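Long-range contacts in core protein VP4 (Bluetongue virus, PDB 2JHP), which caps viral messenger RNA inside the virus core, working as an RNA-capping assembly line that binds guanine and S-adenosyl-L-homocysteine: residues Asn459-Asp464 against Val565-Trp570; Ile467-Gly472 against Leu517-Gly522. All coordinates share one frame; numbering follows the deposited sequence.

Interaction 1. Residues Asn459-Asp464 against Val565-Trp570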
# COMPACT_ATOMS: atom_id res chain seq x y z
N ASN A 459 13.68 -8.04 -18.64
CA ASN A 459 13.13 -9.25 -18.02
C ASN A 459 11.63 -9.19 -17.83
O ASN A 459 10.95 -10.20 -17.93
CB ASN A 459 13.76 -9.48 -16.65
CG ASN A 459 15.23 -9.81 -16.73
OD1 ASN A 459 15.81 -9.89 -17.81
ND2 ASN A 459 15.84 -10.00 -15.56
N GLY A 460 11.13 -7.99 -17.54
CA GLY A 460 9.75 -7.79 -17.12
C GLY A 460 8.70 -7.90 -18.21
O GLY A 460 7.59 -8.34 -17.95
N SER A 461 9.06 -7.49 -19.42
CA SER A 461 8.09 -7.36 -20.51
C SER A 461 7.74 -8.67 -21.20
O SER A 461 8.62 -9.34 -21.77
CB SER A 461 8.57 -6.35 -21.54
OG SER A 461 7.66 -6.22 -22.61
N TYR A 462 6.46 -9.03 -21.14
CA TYR A 462 5.95 -10.19 -21.87
C TYR A 462 4.71 -9.82 -22.65
O TYR A 462 4.09 -8.78 -22.41
CB TYR A 462 5.62 -11.35 -20.92
CG TYR A 462 6.82 -11.93 -20.21
CD1 TYR A 462 7.28 -11.37 -19.01
CD2 TYR A 462 7.49 -13.05 -20.73
CE1 TYR A 462 8.38 -11.90 -18.35
CE2 TYR A 462 8.61 -13.58 -20.06
CZ TYR A 462 9.04 -12.99 -18.87
OH TYR A 462 10.12 -13.50 -18.20
N ARG A 463 4.34 -10.69 -23.58
CA ARG A 463 3.09 -10.56 -24.30
C ARG A 463 1.98 -10.09 -23.34
O ARG A 463 1.36 -9.05 -23.55
CB ARG A 463 2.78 -11.91 -24.94
CG ARG A 463 1.82 -11.92 -26.11
CD ARG A 463 1.52 -13.37 -26.50
NE ARG A 463 0.88 -14.12 -25.41
CZ ARG A 463 1.49 -15.00 -24.61
NH1 ARG A 463 2.78 -15.28 -24.77
NH2 ARG A 463 0.80 -15.61 -23.65
N ASP A 464 1.78 -10.83 -22.25
CA ASP A 464 0.74 -10.50 -21.26
C ASP A 464 1.19 -9.61 -20.10
O ASP A 464 0.35 -9.16 -19.32
CB ASP A 464 0.11 -11.78 -20.69
CG ASP A 464 -0.68 -12.56 -21.74
OD1 ASP A 464 -1.05 -11.98 -22.79
OD2 ASP A 464 -0.93 -13.77 -21.51
N VAL A 565 12.19 3.34 -17.53
CA VAL A 565 11.48 2.06 -17.55
C VAL A 565 10.25 2.18 -18.43
O VAL A 565 9.27 2.81 -18.05
CB VAL A 565 11.01 1.61 -16.14
CG1 VAL A 565 10.28 0.28 -16.22
CG2 VAL A 565 12.20 1.52 -15.17
N THR A 566 10.30 1.58 -19.61
CA THR A 566 9.12 1.48 -20.48
C THR A 566 8.97 0.06 -21.02
O THR A 566 9.86 -0.77 -20.81
CB THR A 566 9.15 2.52 -21.62
OG1 THR A 566 7.85 2.63 -22.20
CG2 THR A 566 10.18 2.13 -22.70
N ASP A 567 7.86 -0.21 -21.71
CA ASP A 567 7.52 -1.58 -22.15
C ASP A 567 8.08 -1.89 -23.55
O ASP A 567 7.59 -1.38 -24.56
CB ASP A 567 6.01 -1.84 -22.06
CG ASP A 567 5.65 -3.32 -22.25
OD1 ASP A 567 6.21 -4.17 -21.54
OD2 ASP A 567 4.79 -3.64 -23.10
N LEU A 568 9.10 -2.74 -23.58
CA LEU A 568 9.72 -3.17 -24.83
C LEU A 568 8.75 -3.84 -25.79
O LEU A 568 8.71 -3.50 -26.97
CB LEU A 568 10.91 -4.11 -24.56
CG LEU A 568 12.22 -3.45 -24.12
CD1 LEU A 568 13.32 -4.49 -24.04
CD2 LEU A 568 12.63 -2.33 -25.08
N PHE A 569 7.95 -4.78 -25.29
CA PHE A 569 7.05 -5.54 -26.15
C PHE A 569 6.07 -4.62 -26.87
O PHE A 569 5.93 -4.68 -28.08
CB PHE A 569 6.27 -6.57 -25.34
CG PHE A 569 6.18 -7.90 -26.01
CD1 PHE A 569 6.71 -9.04 -25.41
CD2 PHE A 569 5.59 -8.01 -27.25
CE1 PHE A 569 6.63 -10.27 -26.05
CE2 PHE A 569 5.51 -9.21 -27.88
CZ PHE A 569 6.03 -10.36 -27.28
N TRP A 570 5.38 -3.77 -26.11
CA TRP A 570 4.45 -2.79 -26.66
C TRP A 570 5.18 -1.79 -27.57
O TRP A 570 4.69 -1.45 -28.65
CB TRP A 570 3.74 -2.11 -25.49
CG TRP A 570 2.86 -0.96 -25.82
CD1 TRP A 570 2.46 -0.55 -27.06
CD2 TRP A 570 2.21 -0.10 -24.88
NE1 TRP A 570 1.62 0.54 -26.94
CE2 TRP A 570 1.46 0.83 -25.61
CE3 TRP A 570 2.20 -0.03 -23.47
CZ2 TRP A 570 0.70 1.83 -25.00
CZ3 TRP A 570 1.45 0.97 -22.86
CH2 TRP A 570 0.70 1.88 -23.63
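Ser461 and Phe569 bring the two backbones closest, CA to CA 6.0 Å, where the chain leaving helix 453-460 passes the first turn of helix 568-576. Ser461, the first residue to depart from helical backbone angles, points its side chain at that turn. Its OG lies anti to the backbone N (chi1 179°), a setting from which it serves two partners. Ser461 OG accepts from Phe569 N at 3.1 Å, with an N-H...O angle of 152°, and donates to Asp567 OD1 at 2.7 Å, meeting that oxygen from above the carboxylate plane, 47° out of it. The hydroxyl thus bridges a backbone amide and a carboxylate, and the direction of its proton is settled by the two bonds. Asp567 is the N-cap of helix 568-576: its other oxygen, OD2, takes the amide of Trp570 (N to OD2 3.1 Å), also from above the plane. One carboxylate therefore caps the helix with OD2 and holds the serine with OD1; Arg466 forms a salt bridge to OD2 and Ile467 N bonds to OD1, tying the cap to the start of strand 466-469. Beyond the serine, the Phe569 ring lies against the backbone of Tyr462 and Arg463. Arg463 CA sits over one face, 3.9 Å above the plane and offset toward the rim, while ring atom CD1 is 3.5 Å from Tyr462 C. The side chains of Tyr462 and Arg463 set out away from the helix, and the ring also meets Trp637 of the C-terminal helix 635-641.

Interaction 2. Residues Ile467-Gly472 against Leu517-Gly522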
# COMPACT_ATOMS: atom_id res chain seq x y z
N ILE A 467 5.23 -3.68 -18.61
CA ILE A 467 6.24 -3.22 -17.66
C ILE A 467 6.54 -1.73 -17.84
O ILE A 467 7.02 -1.31 -18.89
CB ILE A 467 7.54 -4.10 -17.70
CG1 ILE A 467 8.49 -3.75 -16.55
CG2 ILE A 467 8.26 -3.98 -19.02
CD1 ILE A 467 8.04 -4.30 -15.21
N LEU A 468 6.24 -0.95 -16.81
CA LEU A 468 6.34 0.50 -16.89
C LEU A 468 6.85 1.09 -15.60
O LEU A 468 6.81 0.44 -14.56
CB LEU A 468 4.97 1.11 -17.19
CG LEU A 468 4.13 0.66 -18.37
CD1 LEU A 468 2.75 1.18 -18.14
CD2 LEU A 468 4.68 1.17 -19.71
N ASP A 469 7.31 2.33 -15.66
CA ASP A 469 7.66 3.07 -14.46
C ASP A 469 6.36 3.51 -13.82
O ASP A 469 5.33 3.54 -14.48
CB ASP A 469 8.59 4.25 -14.76
CG ASP A 469 7.93 5.34 -15.58
OD1 ASP A 469 6.85 5.82 -15.19
OD2 ASP A 469 8.50 5.73 -16.63
N GLY A 470 6.42 3.84 -12.53
CA GLY A 470 5.23 4.19 -11.75
C GLY A 470 4.32 5.23 -12.38
O GLY A 470 3.09 5.07 -12.36
N ASN A 471 4.91 6.29 -12.92
CA ASN A 471 4.11 7.34 -13.52
C ASN A 471 3.43 6.85 -14.79
O ASN A 471 2.26 7.14 -15.01
CB ASN A 471 4.94 8.58 -13.81
CG ASN A 471 4.08 9.80 -14.18
OD1 ASN A 471 4.47 10.61 -15.00
ND2 ASN A 471 2.93 9.94 -13.55
N GLY A 472 4.18 6.11 -15.61
CA GLY A 472 3.64 5.45 -16.80
C GLY A 472 2.48 4.54 -16.43
O GLY A 472 1.43 4.56 -17.08
N LEU A 517 3.32 4.92 -22.29
CA LEU A 517 4.47 4.25 -22.86
C LEU A 517 5.65 5.23 -23.09
O LEU A 517 6.78 4.94 -22.69
CB LEU A 517 4.06 3.58 -24.18
CG LEU A 517 5.09 2.78 -24.98
CD1 LEU A 517 5.51 1.52 -24.23
CD2 LEU A 517 4.54 2.44 -26.38
N CYS A 518 5.36 6.38 -23.70
CA CYS A 518 6.38 7.25 -24.28
C CYS A 518 6.40 8.65 -23.69
O CYS A 518 5.52 9.47 -23.96
CB CYS A 518 6.21 7.33 -25.80
SG CYS A 518 6.32 5.74 -26.63
N ARG A 519 7.43 8.91 -22.89
CA ARG A 519 7.71 10.25 -22.39
C ARG A 519 9.16 10.61 -22.73
O ARG A 519 9.40 11.53 -23.51
CB ARG A 519 7.39 10.36 -20.90
CG ARG A 519 5.86 10.39 -20.61
CD ARG A 519 5.48 9.76 -19.27
NE ARG A 519 5.47 8.30 -19.36
CZ ARG A 519 6.25 7.50 -18.64
NH1 ARG A 519 7.10 8.01 -17.75
NH2 ARG A 519 6.17 6.19 -18.82
N PHE A 520 10.10 9.85 -22.18
CA PHE A 520 11.55 9.94 -22.46
C PHE A 520 12.13 11.32 -22.19
O PHE A 520 12.96 11.83 -22.96
CB PHE A 520 11.88 9.47 -23.88
CG PHE A 520 11.40 8.08 -24.19
CD1 PHE A 520 10.47 7.87 -25.21
CD2 PHE A 520 11.86 6.98 -23.47
CE1 PHE A 520 10.03 6.59 -25.50
CE2 PHE A 520 11.41 5.70 -23.74
CZ PHE A 520 10.49 5.51 -24.77
N ILE A 521 11.69 11.91 -21.09
CA ILE A 521 12.12 13.24 -20.68
C ILE A 521 13.61 13.20 -20.32
O ILE A 521 14.05 12.38 -19.51
CB ILE A 521 11.27 13.80 -19.50
CG1 ILE A 521 9.78 13.89 -19.88
CG2 ILE A 521 11.82 15.14 -19.02
CD1 ILE A 521 9.46 14.80 -21.07
N GLY A 522 14.38 14.08 -20.96
CA GLY A 522 15.79 14.17 -20.69
C GLY A 522 16.67 13.33 -21.59
O GLY A 522 17.90 13.35 -21.46
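Asp469 and Arg519 reach toward each other tip to tip, with the carboxylate and guanidinium planes 89° apart. The arginine comes end-on and directs both terminal nitrogens at one oxygen: NH1 to Asp469 OD2 is 2.9 Å (N-H...O 158°) and NH2 to the same OD2 is 3.2 Å (139°). OD2 lies in the guanidinium plane, at its edge, and offers NH1 its syn lone pair, whereas NH2 approaches from above the carboxylate plane. This is a forked salt bridge on a single oxygen, unlike the coplanar pairing of two nitrogens with two oxygens. The second oxygen has other work. Asp469 ends strand 466-469 as the N-cap of helix 470-480, and its OD1 receives Gly472 N at 2.7 Å in a nearly straight bond. Gly472 also lies over one guanidinium face, its CA 3.3 Å from Arg519 NH2. Alongside the ion pair, Leu468 CD2 packs 4.4 Å from Leu517 CA. The arginine chain, bent at chi2 and chi3, is fixed from its own loop as well, for NE donates to Ile515 O and NH2 to Ser516 O. Both charges are buried, so each probably stabilises the other's ionised form; the negative carboxylate at the helix N-terminus would in addition interact favourably with the helix dipole.

Both contacts pair an aspartate N-cap with a partner distant in sequence, but in different surroundings. Interaction 2 is wholly buried and joins the turn from edge strand 466-469 into helix 470-480 to the loop before helix 523-533; there the cap carboxylate meets a charged partner across the contact. Interaction 1, partly buried, sets the residues just after helix 453-460 against the start of helix 568-576 through a neutral hydroxyl and an aromatic ring, with Arg463 exposed at its margin. The centres of interactions 1 and 2 lie about 12 Å apart. Probable hydrogen bonds connect them directly, Thr566 OG1 to Leu517 O and Asp469 N to Val565 O, so segment 565-570 adjoins both segments of interaction 2.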